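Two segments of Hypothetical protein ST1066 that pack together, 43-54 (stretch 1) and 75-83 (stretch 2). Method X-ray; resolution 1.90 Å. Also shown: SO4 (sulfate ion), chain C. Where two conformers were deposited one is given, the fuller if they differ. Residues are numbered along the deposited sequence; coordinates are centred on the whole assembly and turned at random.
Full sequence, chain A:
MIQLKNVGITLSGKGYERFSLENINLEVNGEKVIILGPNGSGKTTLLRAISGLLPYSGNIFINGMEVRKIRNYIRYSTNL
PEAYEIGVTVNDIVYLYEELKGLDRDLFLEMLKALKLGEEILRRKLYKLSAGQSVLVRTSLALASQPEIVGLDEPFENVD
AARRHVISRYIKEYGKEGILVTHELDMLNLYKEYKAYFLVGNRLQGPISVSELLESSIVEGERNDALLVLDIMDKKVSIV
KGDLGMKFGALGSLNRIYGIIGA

Stretch 1 43-54: KTTLLRAISGLL
Stretch 2 (75-83) RYSTNLPEA

How do the backbones run? Residues 43-50 form a helix that ends in a Schellman motif at Gly52, whose phi/psi of 85/21 would jam a CB against the preceding carbonyl. The strand at 76-78 runs roughly opposite to the helix, and a 3-10 segment follows at 81-83. In register, CA of Arg48 lies 7.5 Å from CA of Leu80, CA of Ser51 7.1 Å from CA of Thr78, and CA of Leu53 7.6 Å from CA of Glu82.

What fills the apolar contact? Leu80 (m, t) points toward the helix, and its CD1 lies 3.8 Å from Leu53 CD1, 3.8 Å from Arg48 CG and 4.2 Å from Leu47 CB. Its CD2 meets Thr44 CG2 at 3.9 Å. Leu53 (m, t) also sets CD1 3.7 Å from Glu82 CB.

Which hydrogen bonds join the stretches? Tyr76 (chi1 t, chi2 83°) donates from OH to Ser51 OG at 2.8 Å. Ser51 (m) in turn donates OG to Leu47 O at 2.8 Å, so one hydroxyl relays the strand to the last helical turn.

Where do charges meet? Arg48 (m, t, p) and Glu82 (m, p) form a salt bridge, NE to OE2 2.8 Å. The oxygen lies over a guanidinium face, so the attraction is electrostatic, without an N-H aimed at it.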

# COMPACT_ATOMS: atom_id res chain seq x y z
N LYS A 43 -2.74 2.91 7.86
CA LYS A 43 -2.42 2.76 6.42
C LYS A 43 -3.53 2.01 5.68
O LYS A 43 -3.98 2.47 4.63
CB LYS A 43 -1.08 2.01 6.18
CG LYS A 43 0.10 2.55 6.88
CD LYS A 43 1.38 1.72 6.57
CE LYS A 43 1.18 0.21 6.72
NZ LYS A 43 1.04 -0.18 8.16
N THR A 44 -3.96 0.88 6.23
CA THR A 44 -4.92 0.03 5.58
C THR A 44 -6.29 0.74 5.54
O THR A 44 -7.00 0.66 4.54
CB THR A 44 -5.05 -1.36 6.26
OG1 THR A 44 -3.81 -2.04 6.15
CG2 THR A 44 -6.17 -2.21 5.61
N THR A 45 -6.62 1.43 6.63
CA THR A 45 -7.84 2.22 6.71
C THR A 45 -7.87 3.29 5.61
O THR A 45 -8.90 3.52 4.99
CB THR A 45 -8.04 2.86 8.10
OG1 THR A 45 -8.19 1.80 9.06
CG2 THR A 45 -9.28 3.68 8.13
N LEU A 46 -6.73 3.92 5.36
CA LEU A 46 -6.64 4.91 4.27
C LEU A 46 -6.93 4.29 2.90
O LEU A 46 -7.71 4.82 2.11
CB LEU A 46 -5.25 5.54 4.29
CG LEU A 46 -4.98 7.02 3.99
CD1 LEU A 46 -5.95 7.92 4.70
CD2 LEU A 46 -3.54 7.31 4.51
N LEU A 47 -6.35 3.12 2.64
CA LEU A 47 -6.64 2.41 1.40
C LEU A 47 -8.09 1.99 1.29
O LEU A 47 -8.66 2.03 0.20
CB LEU A 47 -5.74 1.17 1.32
CG LEU A 47 -5.00 0.87 0.02
CD1 LEU A 47 -4.41 2.12 -0.75
CD2 LEU A 47 -3.88 -0.12 0.37
N ARG A 48 -8.69 1.57 2.40
CA ARG A 48 -10.10 1.20 2.38
C ARG A 48 -10.97 2.41 1.98
O ARG A 48 -11.87 2.28 1.16
CB ARG A 48 -10.52 0.57 3.72
CG ARG A 48 -10.06 -0.89 3.90
CD ARG A 48 -10.29 -1.43 5.32
NE ARG A 48 -11.70 -1.66 5.61
CZ ARG A 48 -12.24 -1.75 6.82
NH1 ARG A 48 -11.50 -1.61 7.92
NH2 ARG A 48 -13.54 -1.98 6.94
N ALA A 49 -10.69 3.58 2.55
CA ALA A 49 -11.41 4.80 2.19
C ALA A 49 -11.25 5.14 0.69
O ALA A 49 -12.23 5.43 -0.00
CB ALA A 49 -10.95 5.96 3.04
N ILE A 50 -10.02 5.10 0.20
CA ILE A 50 -9.76 5.37 -1.24
C ILE A 50 -10.53 4.38 -2.13
O ILE A 50 -11.04 4.74 -3.20
CB ILE A 50 -8.21 5.31 -1.54
CG1 ILE A 50 -7.46 6.42 -0.79
CG2 ILE A 50 -7.95 5.35 -3.05
CD1 ILE A 50 -5.89 6.21 -0.78
N SER A 51 -10.65 3.13 -1.67
CA SER A 51 -11.33 2.06 -2.43
C SER A 51 -12.84 2.02 -2.28
O SER A 51 -13.51 1.12 -2.85
CB SER A 51 -10.74 0.69 -2.09
OG SER A 51 -9.34 0.72 -2.18
N GLY A 52 -13.40 2.98 -1.55
CA GLY A 52 -14.86 3.11 -1.49
C GLY A 52 -15.46 2.19 -0.42
O GLY A 52 -16.64 1.86 -0.46
N LEU A 53 -14.65 1.77 0.54
CA LEU A 53 -15.05 0.71 1.49
C LEU A 53 -15.28 1.22 2.92
O LEU A 53 -15.66 0.44 3.82
CB LEU A 53 -13.99 -0.41 1.51
CG LEU A 53 -13.76 -1.16 0.18
CD1 LEU A 53 -12.42 -1.92 0.19
CD2 LEU A 53 -14.93 -2.08 -0.08
N LEU A 54 -15.08 2.51 3.15
CA LEU A 54 -15.27 3.07 4.50
C LEU A 54 -15.60 4.55 4.38
O LEU A 54 -15.08 5.20 3.48
CB LEU A 54 -13.95 2.95 5.25
CG LEU A 54 -13.73 2.30 6.61
CD1 LEU A 54 -14.62 1.11 6.88
CD2 LEU A 54 -12.26 1.93 6.71
N ARG A 75 -11.10 0.81 -14.28
CA ARG A 75 -9.66 1.06 -14.32
C ARG A 75 -8.92 1.09 -12.99
O ARG A 75 -7.70 1.25 -12.96
CB ARG A 75 -9.37 2.35 -15.10
CG ARG A 75 -9.95 2.24 -16.54
CD ARG A 75 -9.46 3.38 -17.38
NE ARG A 75 -10.36 3.70 -18.49
CZ ARG A 75 -10.13 3.37 -19.75
NH1 ARG A 75 -9.03 2.70 -20.09
NH2 ARG A 75 -11.02 3.73 -20.68
N TYR A 76 -9.67 0.96 -11.90
CA TYR A 76 -9.07 0.89 -10.55
C TYR A 76 -9.19 -0.52 -10.00
O TYR A 76 -10.23 -1.17 -10.16
CB TYR A 76 -9.82 1.87 -9.62
CG TYR A 76 -9.32 1.81 -8.19
CD1 TYR A 76 -8.19 2.54 -7.82
CD2 TYR A 76 -9.93 0.99 -7.23
CE1 TYR A 76 -7.70 2.48 -6.51
CE2 TYR A 76 -9.46 0.95 -5.91
CZ TYR A 76 -8.33 1.70 -5.57
OH TYR A 76 -7.84 1.68 -4.30
N SER A 77 -8.14 -1.00 -9.33
CA SER A 77 -8.15 -2.27 -8.64
C SER A 77 -7.55 -2.14 -7.25
O SER A 77 -6.68 -1.31 -7.02
CB SER A 77 -7.26 -3.31 -9.37
OG SER A 77 -7.83 -3.70 -10.57
N THR A 78 -7.99 -3.01 -6.34
CA THR A 78 -7.34 -3.15 -5.03
C THR A 78 -7.23 -4.65 -4.72
O THR A 78 -8.00 -5.48 -5.24
CB THR A 78 -8.11 -2.39 -3.88
OG1 THR A 78 -7.42 -2.52 -2.61
CG2 THR A 78 -9.55 -2.95 -3.71
N ASN A 79 -6.24 -5.00 -3.92
CA ASN A 79 -6.13 -6.38 -3.40
C ASN A 79 -6.75 -6.52 -2.03
O ASN A 79 -6.61 -7.58 -1.41
CB ASN A 79 -4.66 -6.81 -3.34
CG ASN A 79 -3.87 -6.08 -2.24
OD1 ASN A 79 -4.34 -5.11 -1.65
ND2 ASN A 79 -2.67 -6.59 -1.95
N LEU A 80 -7.44 -5.48 -1.55
CA LEU A 80 -8.01 -5.54 -0.18
C LEU A 80 -9.01 -6.69 -0.06
O LEU A 80 -9.82 -6.92 -0.98
CB LEU A 80 -8.72 -4.23 0.22
CG LEU A 80 -7.80 -3.07 0.61
CD1 LEU A 80 -8.65 -1.76 0.51
CD2 LEU A 80 -7.19 -3.22 2.01
N PRO A 81 -8.98 -7.40 1.08
CA PRO A 81 -9.83 -8.60 1.20
C PRO A 81 -11.32 -8.26 1.03
O PRO A 81 -12.07 -9.08 0.51
CB PRO A 81 -9.55 -9.11 2.62
CG PRO A 81 -8.27 -8.54 3.00
CD PRO A 81 -8.15 -7.18 2.27
N GLU A 82 -11.72 -7.06 1.43
CA GLU A 82 -13.12 -6.59 1.32
C GLU A 82 -13.65 -6.60 -0.14
O GLU A 82 -14.87 -6.69 -0.38
CB GLU A 82 -13.25 -5.16 1.87
CG GLU A 82 -13.12 -5.01 3.39
CD GLU A 82 -11.69 -4.82 3.89
OE1 GLU A 82 -10.68 -5.11 3.19
OE2 GLU A 82 -11.57 -4.39 5.06
N ALA A 83 -12.74 -6.53 -1.11
CA ALA A 83 -13.12 -6.56 -2.54
C ALA A 83 -13.45 -7.97 -3.07
O ALA A 83 -13.92 -8.12 -4.20
CB ALA A 83 -12.02 -5.88 -3.42
S SO4 C . -2.12 -0.16 9.66
O1 SO4 C . -3.26 0.38 10.46
O2 SO4 C . -2.66 -0.70 8.40
O3 SO4 C . -1.14 0.86 9.33
O4 SO4 C . -1.51 -1.27 10.35